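Local coordinates for protein RNA polymerase ECF-subfamily sigma factor (Streptomyces venezuelae, PDB 6DXO) that acts as an ECF sigma factor that probably directs RNA polymerase to promoters needed for aerial mycelium formation and is held here by its anti-sigma factor, at residues Arg98-Phe111 against Ile131-Leu145. Numbering follows the deposited sequence.
Sequences RLNPQQQECVTLRF and IKTLQYRAVRTLARL
Gln103 lies as a knob among Leu134, Arg137, Ala138 and Thr141, at the point where helix 101-111 crosses helix 131-144 almost at right angles (99°, axes 8.9 Å apart). Its CB rests on the methyl of Ala138, 3.6 Å from CB to CB, while its extended chain carries the amide over the backbone of the second helix, with OE1 turned to Thr141 OG1 (3.4 Å) and NE2 to Arg137 CB. The small side chain of Ala138 is consistent with so close an approach; its CB also meets Val107 CG1 at 3.5 Å, a tight contact. One turn on, Cys106, whose CB is directed toward the partner helix, sets that atom 3.7 Å from Leu134 CG, with SG turned to the backbone and CB of Gln135. At the other end, Leu99 and Thr141 run alongside each other, pointing opposite ways, Leu99 CD2 coming within 3.5 Å of Thr141 CG2, and Leu142 crosses Leu99 nearly perpendicularly. The polar clasp is Arg110, whose chain, folded back at chi2 (-81°) and chi3 (-69°), brings NE to Gln135 OE1 at 2.8 Å in a nearly straight bond lying in both the guanidinium and carbonyl planes; NH2 adds a weak second bond to the same oxygen. Its NH1 binds Leu115 O, so the guanidinium also ties in the loop leading to helix 117-124. A leucine in place of Arg110 would probably leave Gln135 OE1 without its donors and its amide freer to turn. Helix 101-112 thus packs across helix 128-144, which follows helix 117-124 and is probably the recognition helix of the region 4 helix-turn-helix.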
loop_
_atom_site.group_PDB
_atom_site.type_symbol
_atom_site.label_atom_id
_atom_site.label_comp_id
_atom_site.label_asym_id
_atom_site.label_seq_id
_atom_site.Cartn_x
_atom_site.Cartn_y
_atom_site.Cartn_z
ATOM N N ARG A 98 10.571 12.656 -1.163
ATOM C CA ARG A 98 10.797 13.978 -0.572
ATOM C C ARG A 98 10.440 15.146 -1.500
ATOM O O ARG A 98 10.274 16.279 -1.041
ATOM C CB ARG A 98 12.243 14.113 -0.084
ATOM C CG ARG A 98 12.599 13.197 1.078
ATOM C CD ARG A 98 13.993 13.500 1.597
ATOM N NE ARG A 98 15.015 13.227 0.593
ATOM C CZ ARG A 98 15.943 12.283 0.712
ATOM N NH1 ARG A 98 15.984 11.530 1.801
ATOM N NH2 ARG A 98 16.834 12.101 -0.250
ATOM N N LEU A 99 10.324 14.876 -2.799
ATOM C CA LEU A 99 9.944 15.915 -3.755
ATOM C C LEU A 99 8.557 16.440 -3.441
ATOM O O LEU A 99 7.736 15.731 -2.861
ATOM C CB LEU A 99 9.959 15.367 -5.189
ATOM C CG LEU A 99 11.260 14.750 -5.694
ATOM C CD1 LEU A 99 11.029 14.029 -7.022
ATOM C CD2 LEU A 99 12.347 15.811 -5.826
ATOM N N ASN A 100 8.285 17.682 -3.833
ATOM C CA ASN A 100 6.953 18.242 -3.675
ATOM C C ASN A 100 5.971 17.458 -4.544
ATOM O O ASN A 100 6.393 16.689 -5.406
ATOM C CB ASN A 100 6.943 19.737 -4.019
ATOM C CG ASN A 100 6.931 19.997 -5.515
ATOM O OD1 ASN A 100 7.284 19.129 -6.310
ATOM N ND2 ASN A 100 6.525 21.202 -5.903
ATOM N N PRO A 101 4.661 17.631 -4.303
ATOM C CA PRO A 101 3.623 16.892 -5.034
ATOM C C PRO A 101 3.802 16.887 -6.558
ATOM O O PRO A 101 3.809 15.810 -7.157
ATOM C CB PRO A 101 2.324 17.615 -4.638
ATOM C CG PRO A 101 2.751 18.849 -3.877
ATOM C CD PRO A 101 4.075 18.516 -3.285
ATOM N N GLN A 102 3.945 18.058 -7.174
ATOM C CA GLN A 102 4.084 18.130 -8.627
ATOM C C GLN A 102 5.315 17.383 -9.155
ATOM O O GLN A 102 5.214 16.589 -10.096
ATOM C CB GLN A 102 4.103 19.587 -9.101
ATOM C CG GLN A 102 2.788 20.312 -8.900
ATOM C CD GLN A 102 1.672 19.744 -9.755
ATOM O OE1 GLN A 102 1.547 20.079 -10.932
ATOM N NE2 GLN A 102 0.854 18.878 -9.166
ATOM N N GLN A 103 6.475 17.647 -8.565
ATOM C CA GLN A 103 7.707 16.999 -9.008
ATOM C C GLN A 103 7.687 15.496 -8.733
ATOM O O GLN A 103 8.181 14.697 -9.536
ATOM C CB GLN A 103 8.931 17.645 -8.348
ATOM C CG GLN A 103 9.157 19.092 -8.771
ATOM C CD GLN A 103 10.382 19.717 -8.124
ATOM O OE1 GLN A 103 11.086 19.080 -7.352
ATOM N NE2 GLN A 103 10.643 20.981 -8.454
ATOM N N GLN A 104 7.109 15.102 -7.605
ATOM C CA GLN A 104 7.040 13.673 -7.290
ATOM C C GLN A 104 6.190 12.919 -8.318
ATOM O O GLN A 104 6.608 11.908 -8.872
ATOM C CB GLN A 104 6.506 13.430 -5.878
ATOM C CG GLN A 104 6.742 11.983 -5.438
ATOM C CD GLN A 104 6.377 11.708 -3.990
ATOM O OE1 GLN A 104 6.003 10.584 -3.645
ATOM N NE2 GLN A 104 6.504 12.720 -3.131
ATOM N N GLU A 105 4.992 13.427 -8.570
ATOM C CA GLU A 105 4.103 12.830 -9.552
ATOM C C GLU A 105 4.728 12.796 -10.945
ATOM O O GLU A 105 4.555 11.824 -11.680
ATOM C CB GLU A 105 2.782 13.593 -9.610
ATOM C CG GLU A 105 1.811 13.027 -10.626
ATOM C CD GLU A 105 0.428 13.621 -10.493
ATOM O OE1 GLU A 105 0.292 14.647 -9.787
ATOM O OE2 GLU A 105 -0.520 13.058 -11.087
ATOM N N CYS A 106 5.441 13.861 -11.316
ATOM C CA CYS A 106 6.064 13.906 -12.638
ATOM C C CYS A 106 7.093 12.783 -12.801
ATOM O O CYS A 106 7.044 12.019 -13.764
ATOM C CB CYS A 106 6.709 15.274 -12.904
ATOM S SG CYS A 106 7.236 15.523 -14.626
ATOM N N VAL A 107 8.021 12.666 -11.857
ATOM C CA VAL A 107 9.036 11.614 -11.952
ATOM C C VAL A 107 8.426 10.209 -11.879
ATOM O O VAL A 107 8.900 9.287 -12.530
ATOM C CB VAL A 107 10.162 11.751 -10.889
ATOM C CG1 VAL A 107 10.926 13.055 -11.068
ATOM C CG2 VAL A 107 9.611 11.617 -9.483
ATOM N N THR A 108 7.374 10.048 -11.086
ATOM C CA THR A 108 6.729 8.740 -10.946
ATOM C C THR A 108 6.069 8.322 -12.259
ATOM O O THR A 108 6.310 7.237 -12.776
ATOM C CB THR A 108 5.692 8.769 -9.830
ATOM O OG1 THR A 108 6.346 9.133 -8.603
ATOM C CG2 THR A 108 5.045 7.391 -9.660
ATOM N N LEU A 109 5.264 9.210 -12.821
ATOM C CA LEU A 109 4.632 8.920 -14.107
ATOM C C LEU A 109 5.651 8.716 -15.233
ATOM O O LEU A 109 5.531 7.770 -16.002
ATOM C CB LEU A 109 3.658 10.032 -14.477
ATOM C CG LEU A 109 2.389 10.223 -13.641
ATOM C CD1 LEU A 109 1.814 11.596 -13.947
ATOM C CD2 LEU A 109 1.376 9.143 -13.925
ATOM N N ARG A 110 6.633 9.612 -15.340
ATOM C CA ARG A 110 7.596 9.544 -16.454
ATOM C C ARG A 110 8.545 8.353 -16.369
ATOM O O ARG A 110 8.806 7.672 -17.372
ATOM C CB ARG A 110 8.433 10.828 -16.538
ATOM C CG ARG A 110 7.672 12.050 -17.006
ATOM C CD ARG A 110 7.533 12.090 -18.529
ATOM N NE ARG A 110 8.818 12.342 -19.171
ATOM C CZ ARG A 110 9.435 11.502 -19.994
ATOM N NH1 ARG A 110 8.887 10.334 -20.305
ATOM N NH2 ARG A 110 10.605 11.834 -20.514
ATOM N N PHE A 111 9.075 8.104 -15.178
ATOM C CA PHE A 111 10.197 7.182 -15.076
ATOM C C PHE A 111 9.844 5.877 -14.375
ATOM O O PHE A 111 10.332 4.823 -14.758
ATOM C CB PHE A 111 11.393 7.880 -14.430
ATOM C CG PHE A 111 11.773 9.162 -15.120
ATOM C CD1 PHE A 111 11.762 10.369 -14.432
ATOM C CD2 PHE A 111 12.094 9.165 -16.471
ATOM C CE1 PHE A 111 12.095 11.557 -15.073
ATOM C CE2 PHE A 111 12.426 10.355 -17.119
ATOM C CZ PHE A 111 12.427 11.548 -16.418
ATOM N N ILE A 131 5.595 20.145 -18.684
ATOM C CA ILE A 131 6.148 18.851 -18.263
ATOM C C ILE A 131 7.669 18.803 -18.462
ATOM O O ILE A 131 8.403 18.318 -17.608
ATOM C CB ILE A 131 5.475 17.637 -18.972
ATOM C CG1 ILE A 131 3.972 17.588 -18.678
ATOM C CG2 ILE A 131 6.161 16.311 -18.569
ATOM C CD1 ILE A 131 3.617 17.546 -17.205
ATOM N N LYS A 132 8.156 19.315 -19.590
ATOM C CA LYS A 132 9.599 19.317 -19.802
ATOM C C LYS A 132 10.308 20.143 -18.731
ATOM O O LYS A 132 11.359 19.747 -18.230
ATOM C CB LYS A 132 9.950 19.812 -21.203
ATOM C CG LYS A 132 9.637 18.818 -22.295
ATOM C CD LYS A 132 10.003 19.371 -23.663
ATOM C CE LYS A 132 9.456 18.481 -24.767
ATOM N NZ LYS A 132 9.914 18.924 -26.107
ATOM N N THR A 133 9.736 21.294 -18.388
ATOM C CA THR A 133 10.283 22.108 -17.311
ATOM C C THR A 133 10.230 21.349 -15.984
ATOM O O THR A 133 11.202 21.316 -15.226
ATOM C CB THR A 133 9.514 23.429 -17.166
ATOM O OG1 THR A 133 9.675 24.203 -18.362
ATOM C CG2 THR A 133 10.041 24.225 -15.982
ATOM N N LEU A 134 9.084 20.734 -15.716
ATOM C CA LEU A 134 8.842 20.071 -14.439
ATOM C C LEU A 134 9.755 18.878 -14.207
ATOM O O LEU A 134 10.263 18.679 -13.099
ATOM C CB LEU A 134 7.372 19.648 -14.339
ATOM C CG LEU A 134 6.902 19.001 -13.039
ATOM C CD1 LEU A 134 7.360 19.807 -11.823
ATOM C CD2 LEU A 134 5.385 18.841 -13.054
ATOM N N GLN A 135 9.966 18.072 -15.242
ATOM C CA GLN A 135 10.815 16.904 -15.100
ATOM C C GLN A 135 12.262 17.324 -14.911
ATOM O O GLN A 135 13.033 16.637 -14.247
ATOM C CB GLN A 135 10.680 15.975 -16.306
ATOM C CG GLN A 135 11.332 16.487 -17.584
ATOM C CD GLN A 135 11.113 15.536 -18.733
ATOM O OE1 GLN A 135 10.487 14.487 -18.569
ATOM N NE2 GLN A 135 11.632 15.886 -19.902
ATOM N N TYR A 136 12.627 18.467 -15.492
ATOM C CA TYR A 136 13.972 18.976 -15.311
ATOM C C TYR A 136 14.186 19.425 -13.868
ATOM O O TYR A 136 15.191 19.080 -13.242
ATOM C CB TYR A 136 14.282 20.113 -16.300
ATOM C CG TYR A 136 15.601 20.781 -15.999
ATOM C CD1 TYR A 136 16.800 20.103 -16.184
ATOM C CD2 TYR A 136 15.647 22.078 -15.501
ATOM C CE1 TYR A 136 18.009 20.697 -15.893
ATOM C CE2 TYR A 136 16.859 22.683 -15.209
ATOM C CZ TYR A 136 18.033 21.988 -15.408
ATOM O OH TYR A 136 19.240 22.577 -15.117
ATOM N N ARG A 137 13.232 20.180 -13.335
ATOM C CA ARG A 137 13.347 20.706 -11.981
ATOM C C ARG A 137 13.288 19.573 -10.969
ATOM O O ARG A 137 13.903 19.643 -9.906
ATOM C CB ARG A 137 12.241 21.729 -11.698
ATOM C CG ARG A 137 12.394 23.037 -12.469
ATOM C CD ARG A 137 11.168 23.928 -12.318
ATOM N NE ARG A 137 11.350 25.233 -12.956
ATOM C CZ ARG A 137 10.372 26.111 -13.162
ATOM N NH1 ARG A 137 9.129 25.830 -12.791
ATOM N NH2 ARG A 137 10.633 27.271 -13.748
ATOM N N ALA A 138 12.555 18.521 -11.314
ATOM C CA ALA A 138 12.389 17.383 -10.413
ATOM C C ALA A 138 13.667 16.568 -10.283
ATOM O O ALA A 138 14.079 16.218 -9.171
ATOM C CB ALA A 138 11.223 16.503 -10.863
ATOM N N VAL A 139 14.297 16.261 -11.411
ATOM C CA VAL A 139 15.526 15.480 -11.386
ATOM C C VAL A 139 16.688 16.295 -10.809
ATOM O O VAL A 139 17.592 15.742 -10.181
ATOM C CB VAL A 139 15.894 14.939 -12.782
ATOM C CG1 VAL A 139 17.147 14.089 -12.701
ATOM C CG2 VAL A 139 14.736 14.129 -13.363
ATOM N N ARG A 140 16.659 17.610 -11.019
ATOM C CA ARG A 140 17.692 18.480 -10.463
ATOM C C ARG A 140 17.613 18.492 -8.939
ATOM O O ARG A 140 18.640 18.501 -8.252
ATOM C CB ARG A 140 17.602 19.905 -11.038
ATOM C CG ARG A 140 17.061 20.935 -10.064
ATOM C CD ARG A 140 17.716 22.298 -10.260
ATOM N NE ARG A 140 17.277 22.964 -11.482
ATOM C CZ ARG A 140 16.266 23.826 -11.543
ATOM N NH1 ARG A 140 15.582 24.129 -10.448
ATOM N NH2 ARG A 140 15.937 24.385 -12.698
ATOM N N THR A 141 16.391 18.454 -8.414
ATOM C CA THR A 141 16.176 18.399 -6.971
ATOM C C THR A 141 16.635 17.074 -6.366
ATOM O O THR A 141 17.172 17.046 -5.257
ATOM C CB THR A 141 14.712 18.635 -6.608
ATOM O OG1 THR A 141 14.333 19.958 -6.997
ATOM C CG2 THR A 141 14.499 18.468 -5.104
ATOM N N LEU A 142 16.421 15.976 -7.084
ATOM C CA LEU A 142 16.943 14.688 -6.641
ATOM C C LEU A 142 18.462 14.749 -6.595
ATOM O O LEU A 142 19.097 14.135 -5.735
ATOM C CB LEU A 142 16.515 13.562 -7.582
ATOM C CG LEU A 142 15.073 13.065 -7.535
ATOM C CD1 LEU A 142 14.879 11.999 -8.596
ATOM C CD2 LEU A 142 14.729 12.515 -6.161
ATOM N N ALA A 143 19.040 15.499 -7.526
ATOM C CA ALA A 143 20.488 15.600 -7.633
ATOM C C ALA A 143 21.097 16.333 -6.440
ATOM O O ALA A 143 22.229 16.044 -6.044
ATOM C CB ALA A 143 20.876 16.281 -8.934
ATOM N N ARG A 144 20.351 17.274 -5.865
ATOM C CA ARG A 144 20.862 18.033 -4.727
ATOM C C ARG A 144 20.718 17.278 -3.403
ATOM O O ARG A 144 21.712 17.028 -2.721
ATOM C CB ARG A 144 20.220 19.424 -4.640
ATOM C CG ARG A 144 18.785 19.449 -4.144
ATOM C CD ARG A 144 18.321 20.877 -3.956
ATOM N NE ARG A 144 18.630 21.679 -5.133
ATOM C CZ ARG A 144 17.775 21.916 -6.123
ATOM N NH1 ARG A 144 16.546 21.422 -6.073
ATOM N NH2 ARG A 144 18.148 22.654 -7.159
ATOM N N LEU A 145 19.491 16.907 -3.045
ATOM C CA LEU A 145 19.257 16.208 -1.786
ATOM C C LEU A 145 19.726 14.757 -1.840
ATOM O O LEU A 145 19.416 13.958 -0.958
ATOM C CB LEU A 145 17.789 16.309 -1.351
ATOM C CG LEU A 145 16.666 15.929 -2.316
ATOM C CD1 LEU A 145 16.716 14.452 -2.668
ATOM C CD2 LEU A 145 15.322 16.281 -1.700
#